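Local coordinates for acetone carboxylase alpha subunit (Xanthobacter autotrophicus Py2, PDB 5M45), which forms the alpha subunit of a six-chain carboxylase assembly with bound manganese and belongs to the hydantoinase B/oxoprolinase family, at residues 182-187 with 607-612; 189-192 with 196-199; 300-305 with 557-562; 442-445 with 449-452. One frame throughout, in Å; residues are numbered along the deposited sequence.

Contact 1 (182-187 with 607-612)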
loop_
_atom_site.group_PDB
_atom_site.type_symbol
_atom_site.label_atom_id
_atom_site.label_comp_id
_atom_site.label_asym_id
_atom_site.label_seq_id
_atom_site.Cartn_x
_atom_site.Cartn_y
_atom_site.Cartn_z
ATOM N N VAL A 182 7.180 2.550 -5.495
ATOM C CA VAL A 182 7.313 2.702 -6.964
ATOM C C VAL A 182 8.770 2.416 -7.422
ATOM O O VAL A 182 8.989 1.625 -8.354
ATOM C CB VAL A 182 6.844 4.098 -7.426
ATOM C CG1 VAL A 182 7.205 4.370 -8.895
ATOM C CG2 VAL A 182 5.327 4.243 -7.184
ATOM N N GLY A 183 9.734 3.027 -6.751
ATOM C CA GLY A 183 11.156 2.754 -7.016
ATOM C C GLY A 183 11.682 1.528 -6.256
ATOM O O GLY A 183 11.348 1.344 -5.085
ATOM N N PRO A 184 12.529 0.706 -6.910
ATOM C CA PRO A 184 13.089 -0.496 -6.300
ATOM C C PRO A 184 14.346 -0.253 -5.486
ATOM O O PRO A 184 15.454 -0.234 -6.020
ATOM C CB PRO A 184 13.416 -1.377 -7.508
ATOM C CG PRO A 184 13.750 -0.405 -8.600
ATOM C CD PRO A 184 12.838 0.774 -8.353
ATOM N N GLY A 185 14.167 -0.093 -4.190
ATOM C CA GLY A 185 15.238 0.184 -3.230
ATOM C C GLY A 185 14.628 0.634 -1.906
ATOM O O GLY A 185 13.393 0.766 -1.803
ATOM N N SER A 186 15.478 0.906 -0.907
ATOM C CA SER A 186 15.018 1.424 0.395
ATOM C C SER A 186 14.821 2.938 0.372
ATOM O O SER A 186 13.867 3.446 0.965
ATOM C CB SER A 186 15.996 1.086 1.519
ATOM O OG SER A 186 16.508 -0.242 1.497
ATOM N N MET A 187 15.729 3.647 -0.312
ATOM C CA MET A 187 15.778 5.119 -0.362
ATOM C C MET A 187 15.225 5.615 -1.703
ATOM O O MET A 187 15.876 6.324 -2.471
ATOM C CB MET A 187 17.231 5.587 -0.197
ATOM C CG MET A 187 18.032 4.935 0.914
ATOM S SD MET A 187 17.220 4.896 2.545
ATOM C CE MET A 187 18.573 4.225 3.491
ATOM N N THR A 607 18.393 10.174 -9.627
ATOM C CA THR A 607 17.686 9.687 -10.802
ATOM C C THR A 607 16.558 8.720 -10.399
ATOM O O THR A 607 16.513 8.249 -9.267
ATOM C CB THR A 607 18.613 8.964 -11.808
ATOM O OG1 THR A 607 19.152 7.779 -11.215
ATOM C CG2 THR A 607 19.755 9.850 -12.305
ATOM N N THR A 608 15.653 8.454 -11.341
ATOM C CA THR A 608 14.699 7.353 -11.234
ATOM C C THR A 608 15.222 6.179 -12.056
ATOM O O THR A 608 16.149 6.344 -12.869
ATOM C CB THR A 608 13.283 7.749 -11.728
ATOM O OG1 THR A 608 13.332 8.257 -13.080
ATOM C CG2 THR A 608 12.711 8.823 -10.797
ATOM N N GLU A 609 14.613 5.024 -11.871
ATOM C CA GLU A 609 15.099 3.770 -12.450
ATOM C C GLU A 609 15.310 3.821 -13.986
ATOM O O GLU A 609 14.498 4.401 -14.719
ATOM C CB GLU A 609 14.265 2.549 -11.990
ATOM C CG GLU A 609 12.903 2.331 -12.616
ATOM C CD GLU A 609 12.138 1.112 -12.014
ATOM O OE1 GLU A 609 10.923 1.264 -11.719
ATOM O OE2 GLU A 609 12.713 0.008 -11.843
ATOM N N GLU A 610 16.438 3.244 -14.420
ATOM C CA GLU A 610 16.818 3.166 -15.840
ATOM C C GLU A 610 17.284 1.729 -16.146
ATOM O O GLU A 610 17.893 1.080 -15.293
ATOM C CB GLU A 610 17.918 4.239 -16.074
ATOM C CG GLU A 610 18.849 4.119 -17.251
ATOM C CD GLU A 610 19.786 5.325 -17.351
ATOM O OE1 GLU A 610 21.039 5.188 -17.160
ATOM O OE2 GLU A 610 19.264 6.458 -17.571
ATOM N N MET A 611 16.976 1.238 -17.350
ATOM C CA MET A 611 17.364 -0.129 -17.776
ATOM C C MET A 611 18.904 -0.291 -17.781
ATOM O O MET A 611 19.619 0.572 -18.310
ATOM C CB MET A 611 16.784 -0.462 -19.153
ATOM C CG MET A 611 15.258 -0.575 -19.165
ATOM S SD MET A 611 14.550 -0.767 -20.786
ATOM C CE MET A 611 14.575 0.914 -21.340
ATOM N N PHE A 612 19.390 -1.355 -17.158
ATOM C CA PHE A 612 20.788 -1.791 -17.255
ATOM C C PHE A 612 20.808 -3.280 -17.689
ATOM O O PHE A 612 19.890 -4.082 -17.344
ATOM C CB PHE A 612 21.548 -1.689 -15.904
ATOM C CG PHE A 612 22.026 -0.303 -15.513
ATOM C CD1 PHE A 612 21.112 0.707 -15.169
ATOM C CD2 PHE A 612 23.381 -0.035 -15.357
ATOM C CE1 PHE A 612 21.545 1.957 -14.780
ATOM C CE2 PHE A 612 23.825 1.237 -14.967
ATOM C CZ PHE A 612 22.911 2.235 -14.685
#

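Contact 2 (189-192 with 196-199)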
loop_
_atom_site.group_PDB
_atom_site.type_symbol
_atom_site.label_atom_id
_atom_site.label_comp_id
_atom_site.label_asym_id
_atom_site.label_seq_id
_atom_site.Cartn_x
_atom_site.Cartn_y
_atom_site.Cartn_z
ATOM N N THR A 189 13.154 6.609 -5.206
ATOM C CA THR A 189 12.645 7.713 -5.994
ATOM C C THR A 189 11.604 7.157 -6.980
ATOM O O THR A 189 11.586 5.949 -7.241
ATOM C CB THR A 189 13.740 8.377 -6.826
ATOM O OG1 THR A 189 14.327 7.398 -7.703
ATOM C CG2 THR A 189 14.825 8.947 -5.935
ATOM N N GLY A 190 10.790 8.056 -7.525
ATOM C CA GLY A 190 9.740 7.710 -8.491
ATOM C C GLY A 190 8.401 8.214 -8.066
ATOM O O GLY A 190 7.761 8.966 -8.799
ATOM N N GLN A 191 7.958 7.790 -6.881
ATOM C CA GLN A 191 6.767 8.373 -6.235
ATOM C C GLN A 191 7.084 9.809 -5.736
ATOM O O GLN A 191 8.251 10.129 -5.469
ATOM C CB GLN A 191 6.296 7.494 -5.053
ATOM C CG GLN A 191 7.211 7.486 -3.822
ATOM C CD GLN A 191 8.358 6.473 -3.840
ATOM O OE1 GLN A 191 8.743 5.915 -4.873
ATOM N NE2 GLN A 191 8.919 6.250 -2.674
ATOM N N VAL A 192 6.039 10.640 -5.622
ATOM C CA VAL A 192 6.119 11.990 -5.067
ATOM C C VAL A 192 5.201 12.301 -3.881
ATOM O O VAL A 192 5.183 13.446 -3.394
ATOM C CB VAL A 192 5.942 13.077 -6.145
ATOM C CG1 VAL A 192 7.050 12.955 -7.163
ATOM C CG2 VAL A 192 4.560 13.010 -6.824
ATOM N N GLY A 196 2.196 5.240 -3.242
ATOM C CA GLY A 196 3.410 4.730 -3.924
ATOM C C GLY A 196 4.713 4.782 -3.111
ATOM O O GLY A 196 5.768 4.404 -3.632
ATOM N N ASP A 197 4.654 5.239 -1.849
ATOM C CA ASP A 197 5.840 5.421 -1.003
ATOM C C ASP A 197 6.170 4.130 -0.198
ATOM O O ASP A 197 7.113 4.126 0.589
ATOM C CB ASP A 197 5.625 6.610 -0.045
ATOM C CG ASP A 197 6.908 7.089 0.653
ATOM O OD1 ASP A 197 8.006 7.215 -0.004
ATOM O OD2 ASP A 197 6.817 7.404 1.870
ATOM N N GLY A 198 5.404 3.055 -0.407
ATOM C CA GLY A 198 5.654 1.789 0.285
ATOM C C GLY A 198 4.494 1.330 1.182
ATOM O O GLY A 198 3.620 2.112 1.557
ATOM N N TYR A 199 4.508 0.053 1.501
ATOM C CA TYR A 199 3.577 -0.592 2.466
ATOM C C TYR A 199 3.728 0.094 3.844
ATOM O O TYR A 199 4.812 0.079 4.423
ATOM C CB TYR A 199 3.941 -2.076 2.575
ATOM C CG TYR A 199 2.954 -2.991 3.321
ATOM C CD1 TYR A 199 1.640 -3.148 2.881
ATOM C CD2 TYR A 199 3.371 -3.751 4.404
ATOM C CE1 TYR A 199 0.750 -4.026 3.547
ATOM C CE2 TYR A 199 2.515 -4.640 5.059
ATOM C CZ TYR A 199 1.199 -4.773 4.633
ATOM O OH TYR A 199 0.340 -5.685 5.280
#

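Contact 3 (300-305 with 557-562)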
loop_
_atom_site.group_PDB
_atom_site.type_symbol
_atom_site.label_atom_id
_atom_site.label_comp_id
_atom_site.label_asym_id
_atom_site.label_seq_id
_atom_site.Cartn_x
_atom_site.Cartn_y
_atom_site.Cartn_z
ATOM N N HIS A 300 15.550 17.829 -14.066
ATOM C CA HIS A 300 16.334 17.074 -15.059
ATOM C C HIS A 300 15.468 15.949 -15.690
ATOM O O HIS A 300 14.655 15.319 -14.998
ATOM C CB HIS A 300 17.579 16.448 -14.372
ATOM C CG HIS A 300 18.648 15.988 -15.311
ATOM N ND1 HIS A 300 18.625 14.763 -15.927
ATOM C CD2 HIS A 300 19.817 16.564 -15.685
ATOM C CE1 HIS A 300 19.712 14.601 -16.664
ATOM N NE2 HIS A 300 20.445 15.687 -16.547
ATOM N N GLU A 301 15.696 15.675 -16.966
ATOM C CA GLU A 301 14.931 14.647 -17.674
ATOM C C GLU A 301 15.066 13.213 -17.124
ATOM O O GLU A 301 14.190 12.388 -17.342
ATOM C CB GLU A 301 15.225 14.661 -19.185
ATOM C CG GLU A 301 16.646 14.243 -19.560
ATOM C CD GLU A 301 16.832 13.911 -21.046
ATOM O OE1 GLU A 301 17.978 14.121 -21.521
ATOM O OE2 GLU A 301 15.867 13.403 -21.714
ATOM N N ASP A 302 16.151 12.904 -16.412
ATOM C CA ASP A 302 16.361 11.565 -15.852
ATOM C C ASP A 302 15.662 11.367 -14.489
ATOM O O ASP A 302 15.798 10.305 -13.899
ATOM C CB ASP A 302 17.864 11.229 -15.770
ATOM C CG ASP A 302 18.485 10.953 -17.153
ATOM O OD1 ASP A 302 17.713 10.865 -18.142
ATOM O OD2 ASP A 302 19.737 10.777 -17.255
ATOM N N VAL A 303 14.923 12.384 -14.006
ATOM C CA VAL A 303 13.986 12.220 -12.914
ATOM C C VAL A 303 12.558 12.119 -13.518
ATOM O O VAL A 303 11.898 13.146 -13.763
ATOM C CB VAL A 303 14.077 13.362 -11.890
ATOM C CG1 VAL A 303 13.121 13.140 -10.730
ATOM C CG2 VAL A 303 15.521 13.474 -11.337
ATOM N N ARG A 304 12.091 10.886 -13.722
ATOM C CA ARG A 304 10.824 10.626 -14.415
ATOM C C ARG A 304 9.706 10.432 -13.423
ATOM O O ARG A 304 9.285 9.313 -13.174
ATOM C CB ARG A 304 10.932 9.401 -15.338
ATOM C CG ARG A 304 11.810 9.772 -16.479
ATOM C CD ARG A 304 12.117 8.766 -17.574
ATOM N NE ARG A 304 13.288 9.416 -18.193
ATOM C CZ ARG A 304 14.077 8.935 -19.164
ATOM N NH1 ARG A 304 13.782 7.765 -19.761
ATOM N NH2 ARG A 304 15.154 9.670 -19.544
ATOM N N VAL A 305 9.235 11.518 -12.843
ATOM C CA VAL A 305 8.152 11.428 -11.871
ATOM C C VAL A 305 6.779 11.520 -12.571
ATOM O O VAL A 305 6.651 12.146 -13.592
ATOM C CB VAL A 305 8.289 12.461 -10.739
ATOM C CG1 VAL A 305 9.448 12.090 -9.815
ATOM C CG2 VAL A 305 8.402 13.882 -11.251
ATOM N N GLY A 557 28.665 15.531 -4.949
ATOM C CA GLY A 557 28.441 14.260 -5.653
ATOM C C GLY A 557 28.377 14.391 -7.158
ATOM O O GLY A 557 28.161 15.489 -7.695
ATOM N N TYR A 558 28.575 13.261 -7.837
ATOM C CA TYR A 558 28.387 13.135 -9.266
ATOM C C TYR A 558 28.045 11.678 -9.627
ATOM O O TYR A 558 28.173 10.779 -8.805
ATOM C CB TYR A 558 29.612 13.643 -10.052
ATOM C CG TYR A 558 30.848 12.738 -9.958
ATOM C CD1 TYR A 558 31.734 12.835 -8.895
ATOM C CD2 TYR A 558 31.109 11.774 -10.931
ATOM C CE1 TYR A 558 32.855 12.003 -8.803
ATOM C CE2 TYR A 558 32.238 10.924 -10.842
ATOM C CZ TYR A 558 33.103 11.036 -9.783
ATOM O OH TYR A 558 34.220 10.187 -9.688
ATOM N N ARG A 559 27.576 11.506 -10.860
ATOM C CA ARG A 559 27.168 10.229 -11.450
ATOM C C ARG A 559 28.159 9.767 -12.519
ATOM O O ARG A 559 28.584 10.580 -13.357
ATOM C CB ARG A 559 25.778 10.420 -12.133
ATOM C CG ARG A 559 25.335 9.307 -13.041
ATOM C CD ARG A 559 23.877 9.402 -13.493
ATOM N NE ARG A 559 23.553 10.534 -14.386
ATOM C CZ ARG A 559 22.468 10.572 -15.177
ATOM N NH1 ARG A 559 21.620 9.541 -15.258
ATOM N NH2 ARG A 559 22.226 11.640 -15.912
ATOM N N PHE A 560 28.510 8.483 -12.488
ATOM C CA PHE A 560 29.100 7.753 -13.620
ATOM C C PHE A 560 28.389 6.424 -13.841
ATOM O O PHE A 560 28.344 5.593 -12.938
ATOM C CB PHE A 560 30.604 7.445 -13.430
ATOM C CG PHE A 560 31.207 6.648 -14.568
ATOM C CD1 PHE A 560 31.724 7.287 -15.683
ATOM C CD2 PHE A 560 31.283 5.239 -14.509
ATOM C CE1 PHE A 560 32.267 6.541 -16.751
ATOM C CE2 PHE A 560 31.841 4.503 -15.549
ATOM C CZ PHE A 560 32.321 5.159 -16.678
ATOM N N ALA A 561 27.866 6.241 -15.055
ATOM C CA ALA A 561 27.305 4.986 -15.525
ATOM C C ALA A 561 27.621 4.786 -16.992
ATOM O O ALA A 561 27.765 5.771 -17.741
ATOM C CB ALA A 561 25.796 4.964 -15.320
ATOM N N ALA A 562 27.721 3.525 -17.420
ATOM C CA ALA A 562 28.029 3.198 -18.825
ATOM C C ALA A 562 27.186 2.024 -19.351
ATOM O O ALA A 562 27.139 0.978 -18.743
ATOM C CB ALA A 562 29.533 2.919 -18.993
#

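Contact 4 (442-445 with 449-452)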
loop_
_atom_site.group_PDB
_atom_site.type_symbol
_atom_site.label_atom_id
_atom_site.label_comp_id
_atom_site.label_asym_id
_atom_site.label_seq_id
_atom_site.Cartn_x
_atom_site.Cartn_y
_atom_site.Cartn_z
ATOM N N GLY A 442 16.367 -2.977 -9.164
ATOM C CA GLY A 442 15.529 -4.168 -9.074
ATOM C C GLY A 442 15.297 -4.898 -10.391
ATOM O O GLY A 442 15.723 -4.456 -11.465
ATOM N N GLY A 443 14.606 -6.033 -10.277
ATOM C CA GLY A 443 14.348 -6.951 -11.400
ATOM C C GLY A 443 14.618 -8.384 -10.964
ATOM O O GLY A 443 14.360 -8.739 -9.790
ATOM N N PHE A 444 15.129 -9.200 -11.887
ATOM C CA PHE A 444 15.511 -10.601 -11.558
ATOM C C PHE A 444 16.992 -10.749 -11.215
ATOM O O PHE A 444 17.870 -10.217 -11.905
ATOM C CB PHE A 444 15.136 -11.584 -12.681
ATOM C CG PHE A 444 13.700 -12.060 -12.597
ATOM C CD1 PHE A 444 12.687 -11.231 -12.948
ATOM C CD2 PHE A 444 13.382 -13.322 -12.136
ATOM C CE1 PHE A 444 11.351 -11.648 -12.839
ATOM C CE2 PHE A 444 12.079 -13.741 -12.018
ATOM C CZ PHE A 444 11.050 -12.904 -12.368
ATOM N N ASN A 445 17.268 -11.487 -10.130
ATOM C CA ASN A 445 18.642 -11.658 -9.645
ATOM C C ASN A 445 19.279 -12.990 -10.137
ATOM O O ASN A 445 18.749 -13.697 -11.022
ATOM C CB ASN A 445 18.671 -11.489 -8.125
ATOM C CG ASN A 445 17.980 -12.636 -7.393
ATOM O OD1 ASN A 445 17.589 -13.671 -7.998
ATOM N ND2 ASN A 445 17.773 -12.447 -6.076
ATOM N N GLU A 449 14.799 -14.895 -9.141
ATOM C CA GLU A 449 13.694 -14.407 -8.309
ATOM C C GLU A 449 13.576 -12.887 -8.426
ATOM O O GLU A 449 14.539 -12.192 -8.717
ATOM C CB GLU A 449 13.928 -14.742 -6.838
ATOM C CG GLU A 449 13.848 -16.239 -6.576
ATOM C CD GLU A 449 13.787 -16.616 -5.083
ATOM O OE1 GLU A 449 13.251 -17.759 -4.805
ATOM O OE2 GLU A 449 14.259 -15.801 -4.244
ATOM N N ILE A 450 12.381 -12.387 -8.169
ATOM C CA ILE A 450 12.120 -10.979 -8.057
ATOM C C ILE A 450 12.951 -10.438 -6.894
ATOM O O ILE A 450 13.007 -11.061 -5.814
ATOM C CB ILE A 450 10.606 -10.707 -7.864
ATOM C CG1 ILE A 450 9.840 -11.078 -9.159
ATOM C CG2 ILE A 450 10.345 -9.265 -7.443
ATOM C CD1 ILE A 450 8.330 -11.036 -9.033
ATOM N N HIS A 451 13.563 -9.275 -7.106
ATOM C CA HIS A 451 14.546 -8.728 -6.162
ATOM C C HIS A 451 14.703 -7.206 -6.234
ATOM O O HIS A 451 14.302 -6.556 -7.224
ATOM C CB HIS A 451 15.908 -9.425 -6.456
ATOM C CG HIS A 451 16.950 -9.258 -5.394
ATOM N ND1 HIS A 451 16.775 -9.680 -4.088
ATOM C CD2 HIS A 451 18.218 -8.806 -5.472
ATOM C CE1 HIS A 451 17.887 -9.469 -3.402
ATOM N NE2 HIS A 451 18.776 -8.929 -4.222
ATOM N N ALA A 452 15.291 -6.656 -5.166
ATOM C CA ALA A 452 15.769 -5.279 -5.138
ATOM C C ALA A 452 17.077 -5.227 -4.345
ATOM O O ALA A 452 17.359 -6.110 -3.539
ATOM C CB ALA A 452 14.731 -4.351 -4.511
HETATM O O HOH W 1 16.291 -13.922 -3.967
#

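Contact 1 (182-187 with 607-612)
Glu609 lays its carboxylate against the ring of Pro184, and these two residues account for most of the small, buried interface. OE2 is the leading atom: Glu609 OE2 lies 3.4 Å from Pro184 CG and 3.6 Å from Pro184 CD. The carboxylate carbon follows, with Glu609 CD 3.7 Å from Pro184 CD, and the side chains meet at a slant. The contact is therefore a van der Waals one between a carboxylate and the aliphatic CH2 groups of a proline. With CG lodged between the backbone N and the carbonyl carbon (chi1 76°), the extended chain brings the carboxylate up to the proline ring. Val182 has a lesser part: its carbonyl O is 3.9 Å from Glu609 OE1, two acceptors that merely pass each other. Both carboxylate oxygens find hydrogen-bond partners elsewhere, OE2 with Thr533 and OE1 with Ser307 of the second subunit, which probably compensates for burying the charge. On the other segment, Ser186 OG is bonded to His175, a ligand of the manganese ion. The contact thus joins the entry to strand 610-612, the outermost strand, within this chain, of a four-stranded antiparallel sheet, to a loop in the second shell of the metal site.

Contact 2 (189-192 with 196-199)
The long loop between strands 165-175 and 204-208 folds back on itself here, Gln191 reaching over to Gly196 and Asp197; the Asp197 side chain lies about 12 Å from the bound manganese ion. The contact rests on the Gln191 side chain, which is bent at chi2 (-86°) and wraps past the carbonyl group of Gly196. Gly196 O touches it along its length, 3.4 Å from Gln191 CB and 3.3 Å from Gln191 CD. The same carbonyl oxygen takes a backbone hydrogen bond with Val182, within the same loop. Gly196 itself sits at a positive phi, a conformation suited to glycine, and its lack of a side chain lets the backbone press close to the base of Gln191. Farther out, the Gln191 amide meets the Asp197 carboxylate, the side chains crossing at about a right angle. Asp197 has further partners, Ser398 at OD1 and the backbone N of Phe397 at OD2, so both oxygens of the buried carboxylate have partners beyond Gln191, and the acid ties this loop to 397-398. The crosslink itself is nearly straight: Gln191 NE2 donates to Asp197 OD1 at 3.0 Å (165° at the hydrogen). The bond meets the anti lone pair of Asp197 OD1, and that oxygen lies almost in the plane of the Gln191 amide.

Contact 3 (300-305 with 557-562)
A largely buried salt-bridge network joins a type I beta turn, His300 to Val303, to strand 559-563 of a five-stranded antiparallel sheet. The turn lies in the connection between strands 286-297 and 313-324, and its closing bond runs from Val303 N to His300 O (3.1 Å). Asp302 projects from it toward Arg559, which meets the acid end-on, with both terminal nitrogens on a single oxygen: Arg559 NH1 and NH2 each lie 3.0 Å from Asp302 OD2. That oxygen sits in the guanidinium plane but is approached on its anti side, somewhat out of the carboxylate plane, the two flat groups being turned 78° apart. A bend at chi3 (67°) in the otherwise extended Arg559 chain sets the guanidinium in this position. The other oxygen of the carboxylate serves the turn itself, Asp302 OD1 pairing with Arg304 NH2 at 3.2 Å, while Arg304 NE donates to Glu301 O. Both charges have further partners, Asp602 for Arg559 and Lys600 for Asp302, on the neighbouring strand 598-602. The His300 ring lies obliquely beside Arg559 NH2, and its ND1 accepts a nearly straight bond (168°) from Asp302 N at 3.1 Å. Such an acceptor carries no proton, so a neutral His300 is likely, which would suit the adjacent guanidinium; Asp302, amid three cationic side chains, is probably ionised.

Contact 4 (442-445 with 449-452)
Asn445 OD1 accepts from two backbone N-H groups, those of Glu449 and Tyr447, at the tip of the beta hairpin that joins strands 440-442 and 450-454. The bond to Tyr447 closes an Asx turn; in the other, Glu449 N lies 3.3 Å from Asn445 OD1, approaching from above the carbonyl plane of the amide. A backbone bond runs beside it, from Asn445 N to Glu449 O at 3.2 Å, and the CA-H of Phe444 points at the same oxygen. Deeper in the hairpin, Gly443 and His451 form a hydrogen-bonded antiparallel pair: Gly443 N donates to His451 O at 3.1 Å, whereas the return bond, His451 N to Gly443 O at 2.9 Å, is bent and weak. Non-hydrogen-bonded pairs flank it, Gly442 with Ala452 and Phe444 with Ile450. Gly443 lies where the chain turns a corner, at backbone angles that favour glycine. Phe444 and Ile450 share one face of the hairpin, where Phe444 CZ is 3.9 Å from Ile450 CG1, and both pack on Arg394 of the second subunit. On the other side, with chi1 at 69°, Asn445 turns its amide toward 449-452 and places ND2 over one face of the His451 ring, 3.4 Å from His451 CG. NE2 of that ring is bonded to Ala494 O, and Glu449 OE2 forms a salt bridge with Arg228. One water finishes the tip, accepting from Asn445 ND2 at 3.0 Å and donating to Glu449 OE2 at 2.8 Å.

Overall arrangement
Contact 1 lies at the hub, its centre 10, 11 and 12 Å from those of contacts 2, 3 and 4, each of which it touches. Probable hydrogen bonds lead outward from 607-612: Thr607 O to Thr189 OG1 of contact 2 (2.8 Å), and Thr608 OG1 to Arg304 N of contact 3 (3.0 Å). Pro184 packs against Gly442 of contact 4, and contacts 1 and 4 reach the same four-stranded sheet. Contacts 2 and 3 meet through Val192 and Val305, whereas contacts 3 and 4 stay about 14 Å apart at their nearest atoms. The loop shared by contacts 1 and 2 borders the manganese site, while contacts 1, 3 and 4 also touch the second subunit.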